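Local coordinates for FBP protein (Leishmania major, PDB 5OEZ) that probably hydrolyses fructose 1,6-bisphosphate to fructose 6-phosphate and phosphate as a magnesium-dependent, tetrameric class 1 enzyme with AMP-binding sites, at residues 204-209 against 293-298. Sequence-based numbering, arbitrary orientation.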
ATOM      1  N   PRO C 204     -22.890  -9.707   0.592  1.00 51.55           N
ATOM      2  CA  PRO C 204     -23.450 -11.054   0.394  1.00 48.17           C
ATOM      3  C   PRO C 204     -24.861 -10.981  -0.198  1.00 51.24           C
ATOM      4  O   PRO C 204     -25.599 -10.062   0.127  1.00 49.46           O
ATOM      5  CB  PRO C 204     -23.485 -11.628   1.809  1.00 47.66           C
ATOM      6  CG  PRO C 204     -23.622 -10.415   2.689  1.00 50.64           C
ATOM      7  CD  PRO C 204     -22.919  -9.284   2.008  1.00 50.17           C
ATOM      8  N   HIS C 205     -25.214 -11.937  -1.059  1.00 52.16           N
ATOM      9  CA  HIS C 205     -26.569 -12.071  -1.597  1.00 54.51           C
ATOM     10  C   HIS C 205     -27.076 -10.775  -2.256  1.00 51.87           C
ATOM     11  O   HIS C 205     -28.082 -10.204  -1.847  1.00 51.33           O
ATOM     12  CB  HIS C 205     -27.529 -12.555  -0.504  1.00 59.25           C
ATOM     13  CG  HIS C 205     -27.105 -13.838   0.147  1.00 83.89           C
ATOM     14  ND1 HIS C 205     -26.767 -14.969  -0.572  1.00 99.42           N
ATOM     15  CD2 HIS C 205     -26.975 -14.171   1.453  1.00 87.53           C
ATOM     16  CE1 HIS C 205     -26.438 -15.938   0.265  1.00 87.47           C
ATOM     17  NE2 HIS C 205     -26.558 -15.480   1.499  1.00 95.35           N
ATOM     18  N   ILE C 206     -26.363 -10.334  -3.286  1.00 48.09           N
ATOM     19  CA  ILE C 206     -26.769  -9.163  -4.053  1.00 45.01           C
ATOM     20  C   ILE C 206     -28.082  -9.443  -4.790  1.00 48.13           C
ATOM     21  O   ILE C 206     -28.195 -10.444  -5.500  1.00 47.11           O
ATOM     22  CB  ILE C 206     -25.697  -8.751  -5.076  1.00 45.26           C
ATOM     23  CG1 ILE C 206     -24.448  -8.261  -4.348  1.00 42.22           C
ATOM     24  CG2 ILE C 206     -26.232  -7.662  -6.002  1.00 42.03           C
ATOM     25  CD1 ILE C 206     -23.260  -8.000  -5.235  1.00 44.27           C
ATOM     26  N   SER C 207     -29.061  -8.560  -4.593  1.00 50.03           N
ATOM     27  CA  SER C 207     -30.373  -8.660  -5.223  1.00 58.63           C
ATOM     28  C   SER C 207     -30.636  -7.365  -5.964  1.00 51.06           C
ATOM     29  O   SER C 207     -30.701  -6.313  -5.329  1.00 44.25           O
ATOM     30  CB  SER C 207     -31.482  -8.842  -4.176  1.00 55.85           C
ATOM     31  OG  SER C 207     -31.432 -10.109  -3.560  1.00 86.23           O
ATOM     32  N   ILE C 208     -30.813  -7.445  -7.281  1.00 50.27           N
ATOM     33  CA  ILE C 208     -31.161  -6.256  -8.101  1.00 53.37           C
ATOM     34  C   ILE C 208     -32.632  -5.922  -7.817  1.00 48.50           C
ATOM     35  O   ILE C 208     -33.488  -6.794  -7.906  1.00 49.51           O
ATOM     36  CB  ILE C 208     -31.050  -6.445  -9.665  1.00 55.34           C
ATOM     37  CG1 ILE C 208     -29.729  -7.044 -10.177  1.00 65.72           C
ATOM     38  CG2 ILE C 208     -31.262  -5.113 -10.412  1.00 52.31           C
ATOM     39  CD1 ILE C 208     -29.784  -7.455 -11.640  1.00 90.05           C
ATOM     40  N   PRO C 209     -32.932  -4.664  -7.469  1.00 46.13           N
ATOM     41  CA  PRO C 209     -34.344  -4.284  -7.284  1.00 48.19           C
ATOM     42  C   PRO C 209     -35.216  -4.573  -8.518  1.00 49.73           C
ATOM     43  O   PRO C 209     -34.727  -4.479  -9.631  1.00 45.17           O
ATOM     44  CB  PRO C 209     -34.271  -2.773  -7.038  1.00 52.53           C
ATOM     45  CG  PRO C 209     -32.883  -2.530  -6.501  1.00 49.22           C
ATOM     46  CD  PRO C 209     -32.004  -3.556  -7.147  1.00 47.05           C
ATOM     47  N   GLU C 293     -29.077 -12.652 -13.792  1.00 34.47           N
ATOM     48  CA  GLU C 293     -30.191 -13.580 -13.454  1.00 38.21           C
ATOM     49  C   GLU C 293     -30.098 -14.084 -12.019  1.00 42.89           C
ATOM     50  O   GLU C 293     -31.094 -14.123 -11.313  1.00 45.67           O
ATOM     51  CB  GLU C 293     -30.263 -14.779 -14.411  1.00 39.03           C
ATOM     52  CG  GLU C 293     -30.817 -14.465 -15.800  1.00 50.03           C
ATOM     53  CD  GLU C 293     -31.225 -15.715 -16.595  1.00 59.97           C
ATOM     54  OE1 GLU C 293     -31.239 -16.830 -16.018  1.00 57.07           O
ATOM     55  OE2 GLU C 293     -31.549 -15.581 -17.807  1.00 67.54           O
ATOM     56  N   GLN C 294     -28.893 -14.466 -11.598  1.00 48.72           N
ATOM     57  CA  GLN C 294     -28.665 -14.963 -10.241  1.00 45.92           C
ATOM     58  C   GLN C 294     -28.931 -13.910  -9.169  1.00 43.34           C
ATOM     59  O   GLN C 294     -29.205 -14.254  -8.032  1.00 43.11           O
ATOM     60  CB  GLN C 294     -27.247 -15.511 -10.116  1.00 44.15           C
ATOM     61  CG  GLN C 294     -27.026 -16.801 -10.892  1.00 42.81           C
ATOM     62  CD  GLN C 294     -27.796 -17.970 -10.302  1.00 45.91           C
ATOM     63  OE1 GLN C 294     -27.806 -18.187  -9.090  1.00 48.96           O
ATOM     64  NE2 GLN C 294     -28.452 -18.725 -11.159  1.00 49.03           N
ATOM     65  N   ALA C 295     -28.852 -12.634  -9.534  1.00 39.02           N
ATOM     66  CA  ALA C 295     -29.229 -11.548  -8.637  1.00 45.07           C
ATOM     67  C   ALA C 295     -30.711 -11.163  -8.711  1.00 44.85           C
ATOM     68  O   ALA C 295     -31.120 -10.212  -8.052  1.00 49.20           O
ATOM     69  CB  ALA C 295     -28.364 -10.324  -8.931  1.00 46.09           C
ATOM     70  N   GLY C 296     -31.503 -11.878  -9.508  1.00 43.04           N
ATOM     71  CA  GLY C 296     -32.941 -11.624  -9.629  1.00 40.44           C
ATOM     72  C   GLY C 296     -33.374 -10.684 -10.751  1.00 39.60           C
ATOM     73  O   GLY C 296     -34.511 -10.257 -10.773  1.00 43.65           O
ATOM     74  N   GLY C 297     -32.481 -10.347 -11.670  1.00 38.82           N
ATOM     75  CA  GLY C 297     -32.830  -9.490 -12.813  1.00 43.02           C
ATOM     76  C   GLY C 297     -33.170 -10.298 -14.063  1.00 38.33           C
ATOM     77  O   GLY C 297     -33.314 -11.513 -13.992  1.00 37.11           O
ATOM     78  N   LYS C 298     -33.263  -9.608 -15.201  1.00 41.68           N
ATOM     79  CA  LYS C 298     -33.440 -10.247 -16.508  1.00 41.24           C
ATOM     80  C   LYS C 298     -32.327  -9.825 -17.414  1.00 43.51           C
ATOM     81  O   LYS C 298     -31.796  -8.710 -17.299  1.00 36.32           O
ATOM     82  CB  LYS C 298     -34.759  -9.873 -17.155  1.00 52.40           C
ATOM     83  CG  LYS C 298     -35.962 -10.528 -16.517  1.00 58.05           C
ATOM     84  CD  LYS C 298     -37.193 -10.416 -17.407  1.00 68.26           C
ATOM     85  CE  LYS C 298     -38.341 -11.188 -16.774  1.00 73.96           C
ATOM     86  NZ  LYS C 298     -39.535 -11.229 -17.654  1.00 89.88           N
TER
HETATM   87  O   HOH W   1     -35.018  -7.374 -10.685  1.00 38.85           O
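I208 holds CG1 anti to its own carbonyl carbon (chi1 -50°), and the extended second torsion (chi2 169°) carries the chain past A295 to G297. CG1 thus lies alongside the methyl of A295, 3.8 Å from its CB. The terminal CD1 of I208 meets the backbone of G297 at CA, also 3.8 Å away. CD1 rests directly against the main chain of G297, which has no side chain to intervene. The A295 methyl points into the 204-209 segment and touches it at a second point, with I206 O 3.4 Å from CB.

A single direct hydrogen bond joins the two backbones. I208 N donates to A295 O at 2.9 Å, the donor tilted from the carbonyl plane. The N-H...O angle is 155°. The same oxygen receives a CA-H...O contact from S207, whose CA is 3.3 Å from A295 O, so two consecutive residues of the loop converge on one carbonyl.

This carbonyl is presented where helix 281-294 ends in a Schellman motif. G296 takes a positive phi and turns the chain out of the helix toward strand 298-300, its N bonding back to E293 O. The facing segment belongs to the connection from strand 198-203, the outermost strand, within this chain, of the large mixed sheet, to strand 214-216 of the second sheet; the contact therefore lies where the chain passes between the two sheets of the FBPase fold. Helix 252-262 packs against the apolar groups here, with L260 touching both I208 and A295.

Farther along, one water lies within hydrogen-bonding distance of G296 O and P209 O, bridging the two segments, the latter oxygen also being hydrogen-bonded by S324 OG.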